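Long-range contacts in nsp9 (Porcine coronavirus HKU15, PDB 5YM6), which binds nucleic acid, probably single-stranded RNA within the coronavirus replication machinery, with an affinity that dimerization raises: residues A16-G21 with K46-T51; K50-L55 with L63-P68; F10-T15 with V26-V31. All blocks are in the same frame, centred on the assembly; numbering follows the deposited sequence.

Contact 1: A16-G21 with K46-T51; sequences AQDFNG and KDNLKT
F19 lays one face of its ring on the aliphatic chain of K50. K50 CB sits 3.7 Å from the ring centroid and nearly on its normal, a CH-pi contact, and because CG is anti to the backbone N and the chain is extended from there on, the lysine chain passes over the ring face, crossing the direction of the F19 side chain at about a right angle, with CD over the CD2-CE2 side. At the ring edge, CD1 meets the carbonyl oxygen N48 O at 3.2 Å. D18 carries the charged part of the contact. Its CG takes the crowded position between the backbone N and the carbonyl carbon (chi1 63°), which places OD2 2.6 Å from K46 NZ in a salt bridge; the ammonium comes from above the carboxylate plane. N48 ND2 adds a weak bond to the same OD2, while D18 OD1 accepts from N22 N, just past the type I turn D18-G21, which G21 N closes by donating to D18 O.

Between Q17 and D18 the register slips by one residue: K50 and T51 both face Q17, the definition of a classic beta bulge, here between strands 8-18 and 49-55 of the antiparallel nsp9 sheet. Q17 O is gripped by two donors lying in its carbonyl plane, K50 N at 2.9 Å and T51 N at 3.1 Å. Q17 N returns a bond to T51 O. The Q17 side chain bends at chi2 (77°) and crosses that of T51, so that T51 OG1 donates to a lone pair of Q17 OE1 over 2.7 Å. A16 CB packs against L49 CD1 on the buried side, where V26 also meets both residues.

Contact 2: K50-L55 with L63-P68; sequences KTVTCL and LNLDPP
Three backbone hydrogen bonds join K50-L55 to L63-P68. V52 and L63 form an antiparallel hydrogen-bonded pair: L63 N donates to V52 O over 2.8 Å, almost along the C=O axis and nearly straight at 175°, and V52 N donates back to L63 O at 2.9 Å. Next to it T51 and N64 make a non-hydrogen-bonded pair, and T51 CA comes within 3.2 Å of L63 O in a CA-H...O contact. The third bond, L65 N to K50 O at 3.0 Å, reaches the oxygen from above the carbonyl plane, and a water donates both to K50 O and to L65 O.

The side chains of V52, L63 and L65 add apolar contact. With CG1 in the crowded position between the backbone N and the carbonyl carbon (chi1 61°), V52 turns this methyl to L65 CD2, 3.7 Å away, and to L63 CB; the V52 and L65 side chains cross at about a right angle. L65 CD1 lies against the backbone at T51 N, and L63 CD1 touches C54 CB at 3.9 Å. On the other face, T51 CG2 stands alongside N64 OD1.

Farther out, I87 packs on both V52 and L65, L39 on V52, and I42 and Y85 on L65. The backbone of N64 is bonded to that of Q88. This pairing is that of an antiparallel beta hairpin, strands 49-55 and 60-64, at one margin of the sheet within this chain.

Contact 3: F10-T15 with V26-V31; sequences FTAQNT and VKSFYV
Backbone hydrogen bonds zip the two strands together in antiparallel register, with F10-Y30, A12-S28 and N14-V26 as hydrogen-bonded pairs. Each pair makes two bonds; the straightest, S28 N to A12 O (2.8 Å, 176°), nevertheless meets its oxygen from well above the carbonyl plane. In the pairs between, T11 CA and Q13 CA bring CA-H...O contacts to S28 O and V26 O.

Polar side chains meet on the face of N14, S28 and Y30. N14 and Y30 reach tip to tip, their amide and ring planes 43° apart, and Y30 OH donates to a lone pair of N14 OD1 at 3.0 Å. S28 OG also lies 3.0 Å from N14 OD1. The amide's other end, N14 ND2, donates to T53 O on strand 49-55.

Aromatic and apolar contacts occupy both faces. The F10 and Y30 rings are near parallel but slid apart, with centroids 5.4 Å apart, and F10 CE1 rests against Y30 CB at 3.9 Å. Opposite, T11 CG2 lies over a face of F29 in a CH-pi contact, while F29 also packs on V98 and I102 of helix 92-105.

With Y30 at OD1 and T53 at ND2, the N14 amide has partners consistent with one flip orientation and ties three strands together.

How the contacts relate
The three contacts follow the strand order 60-64, 49-55, 8-18, 23-33 across one antiparallel sheet. Contacts 1 and 2, with centres about 8 Å apart, share K50 and T51: the first pairs these residues with strand 8-18, the second with L63-P68, and L49 CB packs on L65 CD1 at 3.6 Å between them. Contact 3 lies about 12 Å from contact 2 and 16 Å from contact 1, centre to centre. It meets contact 2 where T53 N approaches T15 O at 3.0 Å, a probable hydrogen bond, and contact 1 through V26 CG1, which is 3.6 Å from L49 CD1 and 3.7 Å from A16 CB.

Contact 1: A16-G21 with K46-T51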
ATOM      1  N   ALA B  16     -23.757  -1.224   4.096  1.00 23.43           N
ATOM      2  CA  ALA B  16     -23.343  -0.303   5.132  1.00 23.08           C
ATOM      3  C   ALA B  16     -24.567   0.365   5.744  1.00 24.81           C
ATOM      4  O   ALA B  16     -25.657   0.365   5.161  1.00 25.09           O
ATOM      5  CB  ALA B  16     -22.381   0.744   4.563  1.00 24.46           C
ATOM      6  N   GLN B  17     -24.368   0.944   6.920  1.00 25.35           N
ATOM      7  CA  GLN B  17     -25.433   1.564   7.684  1.00 26.45           C
ATOM      8  C   GLN B  17     -25.012   2.996   7.978  1.00 25.91           C
ATOM      9  O   GLN B  17     -23.852   3.230   8.344  1.00 25.04           O
ATOM     10  CB  GLN B  17     -25.678   0.784   8.988  1.00 25.32           C
ATOM     11  CG  GLN B  17     -26.118  -0.677   8.804  1.00 37.36           C
ATOM     12  CD  GLN B  17     -24.987  -1.642   8.423  1.00 34.02           C
ATOM     13  OE1 GLN B  17     -23.903  -1.656   9.037  1.00 32.74           O
ATOM     14  NE2 GLN B  17     -25.248  -2.468   7.416  1.00 34.74           N
ATOM     15  N   ASP B  18     -25.914   3.960   7.813  1.00 24.47           N
ATOM     16  CA  ASP B  18     -25.546   5.331   8.159  1.00 28.55           C
ATOM     17  C   ASP B  18     -25.972   5.662   9.589  1.00 29.09           C
ATOM     18  O   ASP B  18     -26.461   4.799  10.313  1.00 32.05           O
ATOM     19  CB  ASP B  18     -26.128   6.345   7.155  1.00 28.57           C
ATOM     20  CG  ASP B  18     -27.646   6.374   7.124  1.00 30.63           C
ATOM     21  OD1 ASP B  18     -28.297   6.009   8.124  1.00 29.26           O
ATOM     22  OD2 ASP B  18     -28.184   6.788   6.082  1.00 28.54           O
ATOM     23  N   PHE B  19     -25.782   6.913   9.992  1.00 32.50           N
ATOM     24  CA  PHE B  19     -26.052   7.286  11.370  1.00 36.01           C
ATOM     25  C   PHE B  19     -27.544   7.203  11.691  1.00 41.03           C
ATOM     26  O   PHE B  19     -27.924   7.037  12.851  1.00 42.65           O
ATOM     27  CB  PHE B  19     -25.481   8.673  11.648  1.00 37.18           C
ATOM     28  CG  PHE B  19     -23.979   8.669  11.836  1.00 39.04           C
ATOM     29  CD1 PHE B  19     -23.128   8.686  10.742  1.00 37.89           C
ATOM     30  CD2 PHE B  19     -23.425   8.622  13.102  1.00 40.52           C
ATOM     31  CE1 PHE B  19     -21.749   8.668  10.907  1.00 37.16           C
ATOM     32  CE2 PHE B  19     -22.049   8.603  13.278  1.00 41.83           C
ATOM     33  CZ  PHE B  19     -21.209   8.626  12.177  1.00 40.76           C
ATOM     34  N   ASN B  20     -28.376   7.265  10.654  1.00 36.47           N
ATOM     35  CA  ASN B  20     -29.820   7.049  10.779  1.00 35.82           C
ATOM     36  C   ASN B  20     -30.213   5.589  10.966  1.00 39.43           C
ATOM     37  O   ASN B  20     -31.359   5.277  11.297  1.00 41.73           O
ATOM     38  CB  ASN B  20     -30.542   7.566   9.539  1.00 38.18           C
ATOM     39  CG  ASN B  20     -30.863   9.030   9.610  1.00 36.30           C
ATOM     40  OD1 ASN B  20     -30.059   9.842  10.064  1.00 45.85           O
ATOM     41  ND2 ASN B  20     -32.053   9.383   9.141  1.00 38.93           N
ATOM     42  N   GLY B  21     -29.277   4.688  10.706  1.00 37.61           N
ATOM     43  CA  GLY B  21     -29.574   3.272  10.730  1.00 34.79           C
ATOM     44  C   GLY B  21     -30.056   2.775   9.382  1.00 35.09           C
ATOM     45  O   GLY B  21     -30.483   1.633   9.257  1.00 40.68           O
ATOM     46  N   LYS B  46     -22.263   8.180  -0.574  1.00 23.60           N
ATOM     47  CA  LYS B  46     -22.838   8.742   0.657  1.00 24.49           C
ATOM     48  C   LYS B  46     -21.723   9.187   1.598  1.00 27.43           C
ATOM     49  O   LYS B  46     -20.724   8.469   1.756  1.00 23.99           O
ATOM     50  CB  LYS B  46     -23.740   7.727   1.358  1.00 28.79           C
ATOM     51  CG  LYS B  46     -24.992   7.318   0.581  1.00 28.50           C
ATOM     52  CD  LYS B  46     -25.922   6.463   1.448  1.00 35.48           C
ATOM     53  CE  LYS B  46     -26.332   7.210   2.719  1.00 40.02           C
ATOM     54  NZ  LYS B  46     -27.110   6.401   3.716  1.00 35.54           N
ATOM     55  N   ASP B  47     -21.889  10.348   2.235  1.00 25.18           N
ATOM     56  CA  ASP B  47     -20.848  10.859   3.125  1.00 27.05           C
ATOM     57  C   ASP B  47     -21.141  10.596   4.606  1.00 24.63           C
ATOM     58  O   ASP B  47     -20.373  11.014   5.473  1.00 28.14           O
ATOM     59  CB  ASP B  47     -20.623  12.363   2.888  1.00 28.65           C
ATOM     60  CG  ASP B  47     -21.782  13.248   3.375  1.00 31.41           C
ATOM     61  OD1 ASP B  47     -22.857  12.747   3.759  1.00 30.03           O
ATOM     62  OD2 ASP B  47     -21.601  14.482   3.355  1.00 30.12           O
ATOM     63  N   ASN B  48     -22.219   9.865   4.888  1.00 24.09           N
ATOM     64  CA  ASN B  48     -22.673   9.692   6.265  1.00 27.36           C
ATOM     65  C   ASN B  48     -22.687   8.252   6.764  1.00 25.80           C
ATOM     66  O   ASN B  48     -23.456   7.921   7.665  1.00 23.89           O
ATOM     67  CB  ASN B  48     -24.077  10.289   6.445  1.00 28.96           C
ATOM     68  CG  ASN B  48     -25.112   9.657   5.523  1.00 25.95           C
ATOM     69  OD1 ASN B  48     -24.799   9.269   4.413  1.00 30.14           O
ATOM     70  ND2 ASN B  48     -26.355   9.554   5.996  1.00 30.96           N
ATOM     71  N   LEU B  49     -21.830   7.398   6.210  1.00 22.30           N
ATOM     72  CA  LEU B  49     -21.813   6.007   6.649  1.00 20.61           C
ATOM     73  C   LEU B  49     -21.116   5.872   8.006  1.00 23.36           C
ATOM     74  O   LEU B  49     -20.108   6.528   8.274  1.00 24.96           O
ATOM     75  CB  LEU B  49     -21.128   5.112   5.605  1.00 19.05           C
ATOM     76  CG  LEU B  49     -21.778   5.183   4.220  1.00 23.46           C
ATOM     77  CD1 LEU B  49     -21.133   4.187   3.277  1.00 23.30           C
ATOM     78  CD2 LEU B  49     -23.293   4.931   4.313  1.00 26.52           C
ATOM     79  N   LYS B  50     -21.653   4.999   8.850  1.00 24.33           N
ATOM     80  CA  LYS B  50     -21.094   4.787  10.174  1.00 25.54           C
ATOM     81  C   LYS B  50     -20.537   3.378  10.369  1.00 21.03           C
ATOM     82  O   LYS B  50     -19.492   3.200  10.998  1.00 24.45           O
ATOM     83  CB  LYS B  50     -22.154   5.076  11.239  1.00 27.20           C
ATOM     84  CG  LYS B  50     -21.669   4.867  12.665  1.00 35.22           C
ATOM     85  CD  LYS B  50     -22.776   5.129  13.669  1.00 39.76           C
ATOM     86  CE  LYS B  50     -22.342   4.756  15.080  1.00 39.46           C
ATOM     87  NZ  LYS B  50     -23.464   4.955  16.038  1.00 43.80           N
ATOM     88  N   THR B  51     -21.234   2.376   9.857  1.00 22.13           N
ATOM     89  CA  THR B  51     -20.791   0.999  10.036  1.00 21.52           C
ATOM     90  C   THR B  51     -20.931   0.211   8.751  1.00 24.85           C
ATOM     91  O   THR B  51     -21.627   0.625   7.819  1.00 21.91           O
ATOM     92  CB  THR B  51     -21.572   0.259  11.165  1.00 26.16           C
ATOM     93  OG1 THR B  51     -22.961   0.136  10.820  1.00 26.99           O
ATOM     94  CG2 THR B  51     -21.434   0.982  12.495  1.00 28.13           C
TER
HETATM   95  O   HOH W   1     -27.102   9.775   8.602  1.00 32.02           O

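Contact 2: K50-L55 with L63-P68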
ATOM      1  N   LYS B  50     -21.653   4.999   8.850  1.00 24.33           N
ATOM      2  CA  LYS B  50     -21.094   4.787  10.174  1.00 25.54           C
ATOM      3  C   LYS B  50     -20.537   3.378  10.369  1.00 21.03           C
ATOM      4  O   LYS B  50     -19.492   3.200  10.998  1.00 24.45           O
ATOM      5  CB  LYS B  50     -22.154   5.076  11.239  1.00 27.20           C
ATOM      6  CG  LYS B  50     -21.669   4.867  12.665  1.00 35.22           C
ATOM      7  CD  LYS B  50     -22.776   5.129  13.669  1.00 39.76           C
ATOM      8  CE  LYS B  50     -22.342   4.756  15.080  1.00 39.46           C
ATOM      9  NZ  LYS B  50     -23.464   4.955  16.038  1.00 43.80           N
ATOM     10  N   THR B  51     -21.234   2.376   9.857  1.00 22.13           N
ATOM     11  CA  THR B  51     -20.791   0.999  10.036  1.00 21.52           C
ATOM     12  C   THR B  51     -20.931   0.211   8.751  1.00 24.85           C
ATOM     13  O   THR B  51     -21.627   0.625   7.819  1.00 21.91           O
ATOM     14  CB  THR B  51     -21.572   0.259  11.165  1.00 26.16           C
ATOM     15  OG1 THR B  51     -22.961   0.136  10.820  1.00 26.99           O
ATOM     16  CG2 THR B  51     -21.434   0.982  12.495  1.00 28.13           C
ATOM     17  N   VAL B  52     -20.258  -0.930   8.705  1.00 22.35           N
ATOM     18  CA  VAL B  52     -20.399  -1.829   7.571  1.00 22.48           C
ATOM     19  C   VAL B  52     -20.533  -3.245   8.108  1.00 27.68           C
ATOM     20  O   VAL B  52     -19.898  -3.618   9.099  1.00 26.78           O
ATOM     21  CB  VAL B  52     -19.228  -1.707   6.586  1.00 21.67           C
ATOM     22  CG1 VAL B  52     -17.892  -2.058   7.268  1.00 20.66           C
ATOM     23  CG2 VAL B  52     -19.461  -2.583   5.368  1.00 22.72           C
ATOM     24  N   THR B  53     -21.412  -4.012   7.487  1.00 27.10           N
ATOM     25  CA  THR B  53     -21.613  -5.387   7.908  1.00 32.48           C
ATOM     26  C   THR B  53     -20.726  -6.308   7.100  1.00 31.47           C
ATOM     27  O   THR B  53     -20.714  -6.267   5.875  1.00 31.98           O
ATOM     28  CB  THR B  53     -23.076  -5.809   7.763  1.00 33.58           C
ATOM     29  OG1 THR B  53     -23.862  -5.048   8.683  1.00 32.43           O
ATOM     30  CG2 THR B  53     -23.231  -7.287   8.077  1.00 39.19           C
ATOM     31  N   CYS B  54     -19.989  -7.142   7.816  1.00 37.93           N
ATOM     32  CA  CYS B  54     -19.026  -8.041   7.215  1.00 44.02           C
ATOM     33  C   CYS B  54     -19.425  -9.477   7.533  1.00 44.48           C
ATOM     34  O   CYS B  54     -20.071  -9.736   8.545  1.00 46.43           O
ATOM     35  CB  CYS B  54     -17.625  -7.719   7.739  1.00 39.64           C
ATOM     36  SG  CYS B  54     -16.329  -8.811   7.199  1.00 57.44           S
ATOM     37  N   LEU B  55     -19.079 -10.403   6.653  1.00 44.83           N
ATOM     38  CA  LEU B  55     -19.267 -11.812   6.965  1.00 49.20           C
ATOM     39  C   LEU B  55     -17.914 -12.473   7.146  1.00 50.64           C
ATOM     40  O   LEU B  55     -17.114 -12.529   6.211  1.00 45.37           O
ATOM     41  CB  LEU B  55     -20.087 -12.515   5.885  1.00 43.94           C
ATOM     42  CG  LEU B  55     -21.595 -12.498   6.146  1.00 51.64           C
ATOM     43  CD1 LEU B  55     -22.176 -11.078   6.191  1.00 49.33           C
ATOM     44  CD2 LEU B  55     -22.305 -13.331   5.092  1.00 54.55           C
ATOM     45  N   LEU B  63     -18.763  -3.670  11.658  1.00 25.25           N
ATOM     46  CA  LEU B  63     -17.494  -2.970  11.823  1.00 26.84           C
ATOM     47  C   LEU B  63     -17.670  -1.463  11.735  1.00 24.32           C
ATOM     48  O   LEU B  63     -18.433  -0.976  10.900  1.00 25.43           O
ATOM     49  CB  LEU B  63     -16.497  -3.413  10.764  1.00 27.90           C
ATOM     50  CG  LEU B  63     -16.231  -4.915  10.700  1.00 31.77           C
ATOM     51  CD1 LEU B  63     -15.249  -5.197   9.590  1.00 31.24           C
ATOM     52  CD2 LEU B  63     -15.696  -5.392  12.039  1.00 33.82           C
ATOM     53  N   ASN B  64     -16.951  -0.725  12.572  1.00 22.11           N
ATOM     54  CA  ASN B  64     -17.005   0.732  12.512  1.00 21.20           C
ATOM     55  C   ASN B  64     -16.143   1.276  11.395  1.00 21.49           C
ATOM     56  O   ASN B  64     -15.092   0.713  11.082  1.00 22.38           O
ATOM     57  CB  ASN B  64     -16.560   1.349  13.836  1.00 23.62           C
ATOM     58  CG  ASN B  64     -17.505   1.025  14.963  1.00 32.88           C
ATOM     59  OD1 ASN B  64     -18.728   1.079  14.798  1.00 30.78           O
ATOM     60  ND2 ASN B  64     -16.951   0.639  16.103  1.00 34.14           N
ATOM     61  N   LEU B  65     -16.592   2.383  10.811  1.00 20.53           N
ATOM     62  CA  LEU B  65     -15.843   3.085   9.766  1.00 18.56           C
ATOM     63  C   LEU B  65     -15.120   4.314  10.313  1.00 21.21           C
ATOM     64  O   LEU B  65     -15.671   5.037  11.151  1.00 20.73           O
ATOM     65  CB  LEU B  65     -16.785   3.538   8.661  1.00 19.00           C
ATOM     66  CG  LEU B  65     -17.618   2.420   8.049  1.00 21.78           C
ATOM     67  CD1 LEU B  65     -18.712   3.000   7.157  1.00 18.43           C
ATOM     68  CD2 LEU B  65     -16.693   1.492   7.285  1.00 18.77           C
ATOM     69  N   ASP B  66     -13.916   4.567   9.804  1.00 20.22           N
ATOM     70  CA  ASP B  66     -13.246   5.857   9.995  1.00 21.89           C
ATOM     71  C   ASP B  66     -13.966   6.930   9.184  1.00 24.44           C
ATOM     72  O   ASP B  66     -14.724   6.604   8.291  1.00 22.62           O
ATOM     73  CB  ASP B  66     -11.772   5.758   9.588  1.00 20.56           C
ATOM     74  CG  ASP B  66     -10.953   4.962  10.579  1.00 22.60           C
ATOM     75  OD1 ASP B  66     -11.411   4.817  11.721  1.00 23.82           O
ATOM     76  OD2 ASP B  66      -9.853   4.488  10.220  1.00 28.70           O
ATOM     77  N   PRO B  67     -13.758   8.218   9.519  1.00 26.13           N
ATOM     78  CA  PRO B  67     -14.450   9.287   8.787  1.00 24.06           C
ATOM     79  C   PRO B  67     -14.092   9.256   7.308  1.00 24.20           C
ATOM     80  O   PRO B  67     -12.987   8.862   6.972  1.00 27.87           O
ATOM     81  CB  PRO B  67     -13.945  10.575   9.461  1.00 27.02           C
ATOM     82  CG  PRO B  67     -12.722  10.172  10.235  1.00 27.99           C
ATOM     83  CD  PRO B  67     -12.938   8.740  10.629  1.00 27.71           C
ATOM     84  N   PRO B  68     -15.029   9.653   6.437  1.00 24.40           N
ATOM     85  CA  PRO B  68     -14.813   9.559   4.986  1.00 26.33           C
ATOM     86  C   PRO B  68     -13.700  10.472   4.483  1.00 31.53           C
ATOM     87  O   PRO B  68     -13.456  11.546   5.038  1.00 28.88           O
ATOM     88  CB  PRO B  68     -16.169   9.975   4.402  1.00 27.84           C
ATOM     89  CG  PRO B  68     -16.840  10.749   5.486  1.00 29.83           C
ATOM     90  CD  PRO B  68     -16.398  10.077   6.757  1.00 24.78           C
TER
HETATM   91  O   HOH W   2     -17.971   4.843  12.599  1.00 24.31           O

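Contact 3: F10-T15 with V26-V31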
ATOM      1  N   PHE B  10      -8.958  -7.192  -3.967  1.00 29.39           N
ATOM      2  CA  PHE B  10     -10.082  -7.408  -4.863  1.00 31.19           C
ATOM      3  C   PHE B  10     -11.308  -6.757  -4.251  1.00 25.78           C
ATOM      4  O   PHE B  10     -11.400  -6.593  -3.035  1.00 26.83           O
ATOM      5  CB  PHE B  10     -10.304  -8.906  -5.173  1.00 32.81           C
ATOM      6  CG  PHE B  10     -11.172  -9.640  -4.179  1.00 29.36           C
ATOM      7  CD1 PHE B  10     -10.617 -10.261  -3.072  1.00 29.75           C
ATOM      8  CD2 PHE B  10     -12.540  -9.748  -4.376  1.00 34.54           C
ATOM      9  CE1 PHE B  10     -11.415 -10.943  -2.159  1.00 31.62           C
ATOM     10  CE2 PHE B  10     -13.339 -10.436  -3.468  1.00 33.28           C
ATOM     11  CZ  PHE B  10     -12.776 -11.028  -2.362  1.00 30.31           C
ATOM     12  N   THR B  11     -12.235  -6.380  -5.114  1.00 25.46           N
ATOM     13  CA  THR B  11     -13.397  -5.612  -4.705  1.00 22.49           C
ATOM     14  C   THR B  11     -14.697  -6.380  -4.888  1.00 26.86           C
ATOM     15  O   THR B  11     -14.863  -7.133  -5.848  1.00 27.62           O
ATOM     16  CB  THR B  11     -13.474  -4.295  -5.491  1.00 27.01           C
ATOM     17  OG1 THR B  11     -13.607  -4.581  -6.887  1.00 28.65           O
ATOM     18  CG2 THR B  11     -12.214  -3.476  -5.274  1.00 29.15           C
ATOM     19  N   ALA B  12     -15.615  -6.195  -3.949  1.00 22.83           N
ATOM     20  CA  ALA B  12     -16.965  -6.724  -4.089  1.00 24.50           C
ATOM     21  C   ALA B  12     -17.953  -5.739  -3.477  1.00 23.71           C
ATOM     22  O   ALA B  12     -17.739  -4.546  -3.535  1.00 22.94           O
ATOM     23  CB  ALA B  12     -17.072  -8.087  -3.440  1.00 26.47           C
ATOM     24  N   GLN B  13     -19.043  -6.225  -2.897  1.00 22.83           N
ATOM     25  CA  GLN B  13     -20.028  -5.312  -2.339  1.00 22.60           C
ATOM     26  C   GLN B  13     -20.406  -5.700  -0.927  1.00 25.20           C
ATOM     27  O   GLN B  13     -20.469  -6.872  -0.596  1.00 27.43           O
ATOM     28  CB  GLN B  13     -21.285  -5.271  -3.212  1.00 23.25           C
ATOM     29  CG  GLN B  13     -21.050  -4.651  -4.594  1.00 24.34           C
ATOM     30  CD  GLN B  13     -22.215  -4.861  -5.553  1.00 30.65           C
ATOM     31  OE1 GLN B  13     -22.455  -5.979  -6.029  1.00 27.72           O
ATOM     32  NE2 GLN B  13     -22.931  -3.779  -5.863  1.00 30.12           N
ATOM     33  N   ASN B  14     -20.674  -4.707  -0.097  1.00 23.18           N
ATOM     34  CA  ASN B  14     -21.194  -4.969   1.239  1.00 24.75           C
ATOM     35  C   ASN B  14     -22.371  -4.036   1.516  1.00 23.80           C
ATOM     36  O   ASN B  14     -22.651  -3.122   0.741  1.00 25.68           O
ATOM     37  CB  ASN B  14     -20.098  -4.780   2.316  1.00 25.40           C
ATOM     38  CG  ASN B  14     -19.143  -5.975   2.432  1.00 28.46           C
ATOM     39  OD1 ASN B  14     -18.423  -6.306   1.504  1.00 28.45           O
ATOM     40  ND2 ASN B  14     -19.114  -6.594   3.612  1.00 38.15           N
ATOM     41  N   THR B  15     -23.047  -4.265   2.630  1.00 23.66           N
ATOM     42  CA  THR B  15     -24.111  -3.381   3.066  1.00 22.24           C
ATOM     43  C   THR B  15     -23.592  -2.535   4.213  1.00 22.63           C
ATOM     44  O   THR B  15     -23.031  -3.064   5.175  1.00 25.90           O
ATOM     45  CB  THR B  15     -25.344  -4.176   3.500  1.00 25.71           C
ATOM     46  OG1 THR B  15     -25.812  -4.947   2.383  1.00 24.49           O
ATOM     47  CG2 THR B  15     -26.454  -3.235   3.982  1.00 26.02           C
ATOM     48  N   VAL B  26     -22.473  -0.824  -0.766  1.00 21.15           N
ATOM     49  CA  VAL B  26     -21.216  -0.112  -0.991  1.00 22.98           C
ATOM     50  C   VAL B  26     -20.185  -1.007  -1.685  1.00 22.35           C
ATOM     51  O   VAL B  26     -20.274  -2.229  -1.629  1.00 21.85           O
ATOM     52  CB  VAL B  26     -20.613   0.418   0.343  1.00 23.55           C
ATOM     53  CG1 VAL B  26     -21.565   1.404   1.012  1.00 22.84           C
ATOM     54  CG2 VAL B  26     -20.300  -0.738   1.304  1.00 21.97           C
ATOM     55  N   LYS B  27     -19.217  -0.388  -2.349  1.00 22.38           N
ATOM     56  CA  LYS B  27     -18.097  -1.109  -2.931  1.00 20.37           C
ATOM     57  C   LYS B  27     -17.088  -1.428  -1.844  1.00 23.86           C
ATOM     58  O   LYS B  27     -16.669  -0.530  -1.109  1.00 21.30           O
ATOM     59  CB  LYS B  27     -17.441  -0.286  -4.031  1.00 23.90           C
ATOM     60  CG  LYS B  27     -16.196  -0.918  -4.610  1.00 23.84           C
ATOM     61  CD  LYS B  27     -15.750  -0.158  -5.855  1.00 28.78           C
ATOM     62  CE  LYS B  27     -14.641  -0.871  -6.598  1.00 30.87           C
ATOM     63  NZ  LYS B  27     -14.154  -0.014  -7.718  1.00 42.33           N
ATOM     64  N   SER B  28     -16.699  -2.694  -1.731  1.00 20.07           N
ATOM     65  CA  SER B  28     -15.784  -3.092  -0.663  1.00 19.37           C
ATOM     66  C   SER B  28     -14.415  -3.487  -1.187  1.00 22.73           C
ATOM     67  O   SER B  28     -14.298  -4.102  -2.245  1.00 23.18           O
ATOM     68  CB  SER B  28     -16.391  -4.241   0.135  1.00 21.87           C
ATOM     69  OG  SER B  28     -16.769  -5.293  -0.746  1.00 27.61           O
ATOM     70  N   PHE B  29     -13.380  -3.156  -0.415  1.00 20.19           N
ATOM     71  CA  PHE B  29     -11.994  -3.440  -0.781  1.00 19.33           C
ATOM     72  C   PHE B  29     -11.416  -4.432   0.208  1.00 19.67           C
ATOM     73  O   PHE B  29     -11.332  -4.156   1.399  1.00 19.95           O
ATOM     74  CB  PHE B  29     -11.153  -2.162  -0.795  1.00 18.50           C
ATOM     75  CG  PHE B  29     -11.560  -1.185  -1.865  1.00 21.55           C
ATOM     76  CD1 PHE B  29     -12.707  -0.411  -1.722  1.00 23.01           C
ATOM     77  CD2 PHE B  29     -10.817  -1.058  -3.018  1.00 23.49           C
ATOM     78  CE1 PHE B  29     -13.084   0.476  -2.708  1.00 24.76           C
ATOM     79  CE2 PHE B  29     -11.200  -0.165  -4.008  1.00 24.13           C
ATOM     80  CZ  PHE B  29     -12.324   0.590  -3.851  1.00 27.05           C
ATOM     81  N   TYR B  30     -11.036  -5.598  -0.295  1.00 19.43           N
ATOM     82  CA  TYR B  30     -10.441  -6.624   0.540  1.00 22.27           C
ATOM     83  C   TYR B  30      -8.956  -6.753   0.223  1.00 22.79           C
ATOM     84  O   TYR B  30      -8.561  -6.659  -0.925  1.00 24.61           O
ATOM     85  CB  TYR B  30     -11.124  -7.976   0.317  1.00 23.46           C
ATOM     86  CG  TYR B  30     -12.539  -8.065   0.838  1.00 24.03           C
ATOM     87  CD1 TYR B  30     -13.620  -7.726   0.039  1.00 25.55           C
ATOM     88  CD2 TYR B  30     -12.783  -8.515   2.125  1.00 23.69           C
ATOM     89  CE1 TYR B  30     -14.910  -7.815   0.517  1.00 23.61           C
ATOM     90  CE2 TYR B  30     -14.067  -8.614   2.614  1.00 25.51           C
ATOM     91  CZ  TYR B  30     -15.126  -8.266   1.800  1.00 24.38           C
ATOM     92  OH  TYR B  30     -16.397  -8.362   2.290  1.00 28.70           O
ATOM     93  N   VAL B  31      -8.145  -6.967   1.251  1.00 23.08           N
ATOM     94  CA  VAL B  31      -6.765  -7.365   1.025  1.00 24.56           C
ATOM     95  C   VAL B  31      -6.680  -8.862   1.281  1.00 23.77           C
ATOM     96  O   VAL B  31      -7.141  -9.345   2.313  1.00 24.97           O
ATOM     97  CB  VAL B  31      -5.773  -6.605   1.918  1.00 24.78           C
ATOM     98  CG1 VAL B  31      -4.372  -7.217   1.787  1.00 31.31           C
ATOM     99  CG2 VAL B  31      -5.738  -5.131   1.516  1.00 25.85           C
TER